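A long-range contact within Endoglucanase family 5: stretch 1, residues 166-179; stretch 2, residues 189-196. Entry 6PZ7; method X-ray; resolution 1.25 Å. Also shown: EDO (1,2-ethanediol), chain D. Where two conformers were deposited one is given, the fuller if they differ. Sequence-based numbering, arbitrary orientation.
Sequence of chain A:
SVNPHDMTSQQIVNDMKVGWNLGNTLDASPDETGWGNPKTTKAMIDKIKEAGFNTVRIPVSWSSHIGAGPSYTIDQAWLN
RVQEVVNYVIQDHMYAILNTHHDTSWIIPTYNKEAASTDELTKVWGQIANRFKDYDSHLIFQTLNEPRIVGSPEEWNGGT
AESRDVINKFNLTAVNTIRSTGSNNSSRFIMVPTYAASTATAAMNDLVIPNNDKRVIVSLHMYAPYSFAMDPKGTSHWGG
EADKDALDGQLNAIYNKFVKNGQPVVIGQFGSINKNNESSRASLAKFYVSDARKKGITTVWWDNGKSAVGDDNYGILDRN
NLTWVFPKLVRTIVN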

ATOM      1  N   VAL A 166       3.559   4.510 -19.405  1.00  7.81           N
ATOM      2  CA  VAL A 166       3.892   3.095 -19.277  1.00  8.14           C
ATOM      3  C   VAL A 166       3.270   2.491 -18.018  1.00  8.25           C
ATOM      4  O   VAL A 166       2.811   1.341 -18.039  1.00  8.82           O
ATOM      5  CB  VAL A 166       5.407   2.869 -19.368  1.00  7.37           C
ATOM      6  CG1 VAL A 166       5.747   1.395 -19.148  1.00  8.48           C
ATOM      7  CG2 VAL A 166       5.933   3.351 -20.729  1.00  9.43           C
ATOM      8  N   ILE A 167       3.205   3.228 -16.919  1.00  7.68           N
ATOM      9  CA  ILE A 167       2.531   2.682 -15.747  1.00  7.92           C
ATOM     10  C   ILE A 167       1.078   2.363 -16.047  1.00  6.77           C
ATOM     11  O   ILE A 167       0.537   1.371 -15.545  1.00  7.72           O
ATOM     12  CB  ILE A 167       2.689   3.606 -14.545  1.00  8.48           C
ATOM     13  CG1 ILE A 167       4.151   3.515 -14.069  1.00 11.84           C
ATOM     14  CG2 ILE A 167       1.666   3.276 -13.451  1.00  9.92           C
ATOM     15  CD1 ILE A 167       4.542   4.585 -13.207  1.00 14.31           C
ATOM     16  N   ASN A 168       0.400   3.181 -16.837  1.00  7.80           N
ATOM     17  CA  ASN A 168      -0.973   2.842 -17.179  1.00  8.21           C
ATOM     18  C   ASN A 168      -1.034   1.503 -17.906  1.00  8.32           C
ATOM     19  O   ASN A 168      -1.947   0.701 -17.677  1.00  8.55           O
ATOM     20  CB  ASN A 168      -1.606   3.935 -18.043  1.00  8.29           C
ATOM     21  CG  ASN A 168      -1.911   5.203 -17.257  1.00  7.94           C
ATOM     22  OD1 ASN A 168      -2.215   5.150 -16.052  1.00  8.60           O
ATOM     23  ND2 ASN A 168      -1.871   6.329 -17.911  1.00  8.65           N
ATOM     24  N   LYS A 169      -0.066   1.246 -18.799  1.00  8.54           N
ATOM     25  CA  LYS A 169      -0.011  -0.030 -19.500  0.55  8.82           C
ATOM     26  C   LYS A 169       0.270  -1.177 -18.539  1.00  8.69           C
ATOM     27  O   LYS A 169      -0.339  -2.246 -18.651  1.00  9.30           O
ATOM     28  CB  LYS A 169       1.054   0.035 -20.608  0.55  9.96           C
ATOM     29  CG  LYS A 169       0.908   1.206 -21.602  0.55 11.90           C
ATOM     30  CD  LYS A 169       2.018   1.174 -22.644  0.55 17.01           C
ATOM     31  CE  LYS A 169       2.036   2.406 -23.523  0.55 18.21           C
ATOM     32  NZ  LYS A 169       3.119   2.338 -24.559  0.55 24.51           N
ATOM     33  N   PHE A 170       1.177  -0.976 -17.597  1.00  8.64           N
ATOM     34  CA  PHE A 170       1.458  -2.020 -16.625  1.00  7.99           C
ATOM     35  C   PHE A 170       0.235  -2.332 -15.757  1.00  7.61           C
ATOM     36  O   PHE A 170      -0.051  -3.507 -15.489  1.00  7.80           O
ATOM     37  CB  PHE A 170       2.603  -1.609 -15.703  1.00  8.50           C
ATOM     38  CG  PHE A 170       3.988  -1.563 -16.337  1.00  7.49           C
ATOM     39  CD1 PHE A 170       4.285  -2.150 -17.556  1.00  8.71           C
ATOM     40  CD2 PHE A 170       5.000  -0.953 -15.639  1.00  7.72           C
ATOM     41  CE1 PHE A 170       5.577  -2.098 -18.070  1.00  8.77           C
ATOM     42  CE2 PHE A 170       6.297  -0.912 -16.146  1.00  8.99           C
ATOM     43  CZ  PHE A 170       6.580  -1.488 -17.364  1.00  9.01           C
ATOM     44  N   ASN A 171      -0.477  -1.301 -15.285  1.00  7.29           N
ATOM     45  CA  ASN A 171      -1.667  -1.546 -14.484  1.00  7.08           C
ATOM     46  C   ASN A 171      -2.717  -2.291 -15.298  1.00  7.29           C
ATOM     47  O   ASN A 171      -3.403  -3.178 -14.773  1.00  7.78           O
ATOM     48  CB  ASN A 171      -2.230  -0.222 -13.950  1.00  7.74           C
ATOM     49  CG  ASN A 171      -1.469   0.312 -12.743  1.00  7.04           C
ATOM     50  OD1 ASN A 171      -0.918  -0.472 -11.950  1.00  7.22           O
ATOM     51  ND2 ASN A 171      -1.492   1.627 -12.550  1.00  7.11           N
ATOM     52  N   LEU A 172      -2.886  -1.911 -16.564  1.00  8.27           N
ATOM     53  CA  LEU A 172      -3.838  -2.596 -17.434  1.00  9.77           C
ATOM     54  C   LEU A 172      -3.467  -4.059 -17.619  1.00  8.28           C
ATOM     55  O   LEU A 172      -4.329  -4.935 -17.518  1.00  9.07           O
ATOM     56  CB  LEU A 172      -3.895  -1.907 -18.799  1.00 10.37           C
ATOM     57  CG  LEU A 172      -4.787  -2.572 -19.836  1.00 11.44           C
ATOM     58  CD1 LEU A 172      -6.176  -2.668 -19.362  1.00 13.76           C
ATOM     59  CD2 LEU A 172      -4.700  -1.814 -21.168  1.00 14.70           C
ATOM     60  N   THR A 173      -2.185  -4.329 -17.881  1.00  8.92           N
ATOM     61  CA  THR A 173      -1.708  -5.692 -18.031  1.00  9.53           C
ATOM     62  C   THR A 173      -2.025  -6.491 -16.777  1.00  8.35           C
ATOM     63  O   THR A 173      -2.512  -7.629 -16.847  1.00  8.81           O
ATOM     64  CB  THR A 173      -0.193  -5.688 -18.260  1.00  9.10           C
ATOM     65  OG1 THR A 173       0.129  -5.045 -19.503  1.00 11.43           O
ATOM     66  CG2 THR A 173       0.355  -7.104 -18.292  1.00 11.60           C
ATOM     67  N   ALA A 174      -1.705  -5.935 -15.611  1.00  7.89           N
ATOM     68  CA  ALA A 174      -1.961  -6.659 -14.357  1.00  7.54           C
ATOM     69  C   ALA A 174      -3.449  -6.920 -14.132  1.00  7.92           C
ATOM     70  O   ALA A 174      -3.839  -8.028 -13.770  1.00  7.80           O
ATOM     71  CB  ALA A 174      -1.337  -5.898 -13.209  1.00  7.83           C
ATOM     72  N   VAL A 175      -4.302  -5.920 -14.342  1.00  7.35           N
ATOM     73  CA  VAL A 175      -5.742  -6.115 -14.172  1.00  8.80           C
ATOM     74  C   VAL A 175      -6.255  -7.183 -15.127  1.00  7.98           C
ATOM     75  O   VAL A 175      -7.014  -8.080 -14.737  1.00  8.90           O
ATOM     76  CB  VAL A 175      -6.518  -4.791 -14.339  1.00  8.15           C
ATOM     77  CG1 VAL A 175      -7.999  -5.053 -14.495  1.00  9.45           C
ATOM     78  CG2 VAL A 175      -6.250  -3.861 -13.143  1.00  8.71           C
ATOM     79  N   ASN A 176      -5.872  -7.103 -16.411  1.00  8.93           N
ATOM     80  CA  ASN A 176      -6.359  -8.095 -17.365  1.00  9.76           C
ATOM     81  C   ASN A 176      -5.885  -9.502 -16.989  1.00  9.12           C
ATOM     82  O   ASN A 176      -6.628 -10.483 -17.110  1.00  9.50           O
ATOM     83  CB  ASN A 176      -5.896  -7.756 -18.780  1.00 10.58           C
ATOM     84  CG  ASN A 176      -6.718  -6.648 -19.436  1.00 10.98           C
ATOM     85  OD1 ASN A 176      -7.825  -6.364 -19.035  1.00 13.28           O
ATOM     86  ND2 ASN A 176      -6.152  -6.045 -20.471  1.00 13.71           N
ATOM     87  N   THR A 177      -4.631  -9.622 -16.567  1.00  8.53           N
ATOM     88  CA  THR A 177      -4.089 -10.925 -16.173  1.00  9.29           C
ATOM     89  C   THR A 177      -4.837 -11.486 -14.971  1.00  8.80           C
ATOM     90  O   THR A 177      -5.212 -12.660 -14.949  1.00  9.70           O
ATOM     91  CB  THR A 177      -2.607 -10.800 -15.861  1.00 10.02           C
ATOM     92  OG1 THR A 177      -1.891 -10.364 -17.022  1.00 11.20           O
ATOM     93  CG2 THR A 177      -1.991 -12.086 -15.376  1.00 11.62           C
ATOM     94  N   ILE A 178      -5.071 -10.656 -13.956  1.00  8.21           N
ATOM     95  CA  ILE A 178      -5.849 -11.084 -12.799  1.00  8.78           C
ATOM     96  C   ILE A 178      -7.208 -11.584 -13.251  1.00  8.56           C
ATOM     97  O   ILE A 178      -7.664 -12.681 -12.869  1.00  9.49           O
ATOM     98  CB  ILE A 178      -5.962  -9.922 -11.791  1.00  8.36           C
ATOM     99  CG1 ILE A 178      -4.610  -9.663 -11.110  1.00  7.85           C
ATOM    100  CG2 ILE A 178      -7.071 -10.215 -10.784  1.00  8.60           C
ATOM    101  CD1 ILE A 178      -4.467  -8.297 -10.503  1.00  8.40           C
ATOM    102  N   ARG A 179      -7.934 -10.756 -13.987  1.00  9.53           N
ATOM    103  CA  ARG A 179      -9.311 -11.111 -14.335  1.00 10.31           C
ATOM    104  C   ARG A 179      -9.374 -12.370 -15.198  1.00 11.34           C
ATOM    105  O   ARG A 179     -10.323 -13.154 -15.070  1.00 12.53           O
ATOM    106  CB  ARG A 179      -9.984  -9.936 -15.031  1.00 12.75           C
ATOM    107  CG  ARG A 179     -10.109  -8.670 -14.161  1.00 13.43           C
ATOM    108  CD  ARG A 179     -11.521  -8.396 -13.731  1.00 10.62           C
ATOM    109  NE  ARG A 179     -11.646  -7.169 -12.973  1.00 11.50           N
ATOM    110  CZ  ARG A 179     -11.630  -7.078 -11.637  1.00  9.06           C
ATOM    111  NH1 ARG A 179     -11.479  -8.166 -10.891  1.00 10.00           N
ATOM    112  NH2 ARG A 179     -11.733  -5.904 -11.041  1.00 10.16           N
TER
HETATM  113  C1  EDO D 403       5.965   8.843  -1.769  1.00 26.64           C
HETATM  114  O1  EDO D 403       5.501   8.731  -0.436  1.00 23.33           O
HETATM  115  C2  EDO D 403       4.780   8.602  -2.704  1.00 15.19           C
HETATM  116  O2  EDO D 403       5.342   8.778  -3.991  1.00 12.91           O
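Stretch 2 189-196: FIMVPTYA

A buried asparagine in the middle of an otherwise largely apolar helix face provides the one hydrogen bond between the two stretches. Asn-171 ND2 donates to the backbone carbonyl of Pro-193, with 3.0 Å between Asn-171 ND2 and Pro-193 O and an N-H...O angle of 147°, short enough and straight enough for a sound bond. One face of the amide packs on Val-192, with Asn-171 CG 3.7 Å from Val-192 CB, while Asn-171 OD1 lies 3.6 Å from Pro-193 CD. That oxygen finds its own hydrogen-bond partner elsewhere in the structure, so both polar ends of the side chain are satisfied despite burial.

Stretch 1 is helical throughout. Its phi/psi pairs stay close to -60/-40, and an unbroken series of i to i-4 backbone hydrogen bonds of 2.9 to 3.0 Å (N to O) runs from Phe-170 N to Val-166 O through to Arg-179 N to Val-175 O. In stretch 2, residues 190 to 192 have extended backbone angles, phi between -132° and -95° and psi between 128° and 137°, as expected of a strand. Farther along the chain the extended form is lost: Ala-196, at 58/16, has a positive phi.

The axes of the helix and of strand 190-193 make an angle of 166° between their N-to-C directions, so the strand runs nearly antiparallel to the helix, 9.1 Å away at closest approach. The CA register confirms the reversal: Ile-167 pairs with Tyr-195 at 6.6 Å CA to CA, Asn-171 with Val-192 at 6.3 Å, and Val-175 with Ile-190 at 7.4 Å. The helix partners are spaced by four residues, roughly one turn, which brings the same face back to the strand each time. Strand alternation supplies the complement: the CA-to-CB bonds of Ile-190 and Val-192 point toward the helix, whereas that of Met-191 points away, and its side chain comes no nearer than 8.3 Å.

Ile-190 has the largest area covered by the other stretch, 101 Å² of the 451 Å² buried in total, because three helix residues meet it. Val-175 CG2 is 4.0 Å from Ile-190 CG2, Ile-178 CG2 is 3.8 Å from Ile-190 CD1, and Arg-179 NH2 is 3.7 Å from the same Ile-190 CD1. This methyl lies over one face of the guanidinium, leaving the in-plane nitrogens free to bond in other directions. Val-175 also bridges to the next inward-pointing strand residue, with Val-175 CG2 4.2 Å from Val-192 CG1.

At the other end, Ile-167 directs its CA-to-CB bond toward stretch 2. In its m,t rotamer it places Ile-167 CD1 3.4 Å from Tyr-195 CD2, a tight apolar contact that meets the ring obliquely, while Ile-167 CG2 approaches Pro-193 O at 3.9 Å. Just beyond, the ethanediol, probably from the crystallisation liquor, donates a hydrogen bond from EDO O2 to Ala-196 O at 2.6 Å.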

ATOM      1  N   PHE A 189     -11.810  -6.819  -6.105  1.00  7.78           N
ATOM      2  CA  PHE A 189     -11.390  -5.415  -6.108  1.00  7.05           C
ATOM      3  C   PHE A 189      -9.875  -5.322  -6.212  1.00  7.03           C
ATOM      4  O   PHE A 189      -9.140  -6.120  -5.624  1.00  7.90           O
ATOM      5  CB  PHE A 189     -11.956  -4.694  -4.879  1.00  8.45           C
ATOM      6  CG  PHE A 189     -13.447  -4.614  -4.912  1.00  8.17           C
ATOM      7  CD1 PHE A 189     -14.232  -5.671  -4.457  1.00  9.80           C
ATOM      8  CD2 PHE A 189     -14.092  -3.555  -5.548  1.00  9.85           C
ATOM      9  CE1 PHE A 189     -15.621  -5.638  -4.591  1.00 10.65           C
ATOM     10  CE2 PHE A 189     -15.477  -3.524  -5.644  1.00  9.83           C
ATOM     11  CZ  PHE A 189     -16.220  -4.568  -5.180  1.00 10.33           C
ATOM     12  N   ILE A 190      -9.429  -4.351  -7.005  1.00  6.84           N
ATOM     13  CA  ILE A 190      -8.026  -4.198  -7.384  1.00  6.88           C
ATOM     14  C   ILE A 190      -7.613  -2.759  -7.174  1.00  6.74           C
ATOM     15  O   ILE A 190      -8.273  -1.851  -7.684  1.00  8.55           O
ATOM     16  CB  ILE A 190      -7.753  -4.644  -8.841  1.00  6.51           C
ATOM     17  CG1 ILE A 190      -8.167  -6.093  -9.081  1.00  7.39           C
ATOM     18  CG2 ILE A 190      -6.276  -4.450  -9.170  1.00  7.33           C
ATOM     19  CD1 ILE A 190      -8.175  -6.544 -10.534  1.00  8.79           C
ATOM     20  N   MET A 191      -6.518  -2.553  -6.453  1.00  6.24           N
ATOM     21  CA  MET A 191      -5.908  -1.238  -6.289  1.00  6.77           C
ATOM     22  C   MET A 191      -4.806  -1.039  -7.321  1.00  6.54           C
ATOM     23  O   MET A 191      -3.988  -1.939  -7.553  1.00  6.83           O
ATOM     24  CB  MET A 191      -5.320  -1.086  -4.884  1.00  5.98           C
ATOM     25  CG  MET A 191      -6.372  -0.879  -3.823  1.00  7.31           C
ATOM     26  SD  MET A 191      -5.816  -1.122  -2.106  1.00  8.09           S
ATOM     27  CE  MET A 191      -4.519   0.093  -1.997  1.00  8.27           C
ATOM     28  N   VAL A 192      -4.763   0.153  -7.930  1.00  6.01           N
ATOM     29  CA  VAL A 192      -3.716   0.525  -8.899  1.00  6.26           C
ATOM     30  C   VAL A 192      -3.143   1.885  -8.526  1.00  6.13           C
ATOM     31  O   VAL A 192      -3.919   2.812  -8.214  1.00  6.36           O
ATOM     32  CB  VAL A 192      -4.238   0.561 -10.347  1.00  6.62           C
ATOM     33  CG1 VAL A 192      -4.776  -0.802 -10.736  1.00  7.66           C
ATOM     34  CG2 VAL A 192      -5.276   1.674 -10.616  1.00  7.97           C
ATOM     35  N   PRO A 193      -1.812   2.038  -8.515  1.00  5.45           N
ATOM     36  CA  PRO A 193      -1.215   3.332  -8.166  1.00  5.67           C
ATOM     37  C   PRO A 193      -0.941   4.208  -9.380  1.00  5.75           C
ATOM     38  O   PRO A 193      -0.815   3.733 -10.513  1.00  6.61           O
ATOM     39  CB  PRO A 193       0.127   2.917  -7.528  1.00  6.57           C
ATOM     40  CG  PRO A 193       0.528   1.699  -8.365  1.00  6.32           C
ATOM     41  CD  PRO A 193      -0.781   0.968  -8.625  1.00  6.04           C
ATOM     42  N   THR A 194      -0.800   5.512  -9.096  1.00  6.03           N
ATOM     43  CA  THR A 194      -0.105   6.474  -9.935  1.00  6.09           C
ATOM     44  C   THR A 194       1.396   6.124  -9.952  1.00  6.01           C
ATOM     45  O   THR A 194       1.882   5.269  -9.199  1.00  6.18           O
ATOM     46  CB  THR A 194      -0.306   7.863  -9.346  1.00  6.31           C
ATOM     47  OG1 THR A 194       0.168   7.798  -8.001  1.00  6.51           O
ATOM     48  CG2 THR A 194      -1.754   8.332  -9.368  1.00  7.50           C
ATOM     49  N   TYR A 195       2.154   6.871 -10.755  1.00  6.19           N
ATOM     50  CA  TYR A 195       3.619   6.828 -10.720  1.00  6.80           C
ATOM     51  C   TYR A 195       4.060   7.054  -9.279  1.00  6.13           C
ATOM     52  O   TYR A 195       3.696   8.047  -8.659  1.00  6.73           O
ATOM     53  CB  TYR A 195       4.192   7.944 -11.618  1.00  7.42           C
ATOM     54  CG  TYR A 195       5.714   7.925 -11.657  1.00  6.36           C
ATOM     55  CD1 TYR A 195       6.467   8.474 -10.648  1.00  7.37           C
ATOM     56  CD2 TYR A 195       6.392   7.345 -12.728  1.00  7.66           C
ATOM     57  CE1 TYR A 195       7.853   8.438 -10.658  1.00  6.72           C
ATOM     58  CE2 TYR A 195       7.786   7.302 -12.746  1.00  7.62           C
ATOM     59  CZ  TYR A 195       8.506   7.861 -11.724  1.00  6.86           C
ATOM     60  OH  TYR A 195       9.893   7.818 -11.716  1.00  8.11           O
ATOM     61  N   ALA A 196       4.849   6.110  -8.750  1.00  6.86           N
ATOM     62  CA  ALA A 196       5.384   6.126  -7.386  1.00  6.66           C
ATOM     63  C   ALA A 196       4.305   6.182  -6.302  1.00  5.93           C
ATOM     64  O   ALA A 196       4.620   6.522  -5.167  1.00  6.35           O
ATOM     65  CB  ALA A 196       6.427   7.214  -7.186  1.00  6.76           C
TER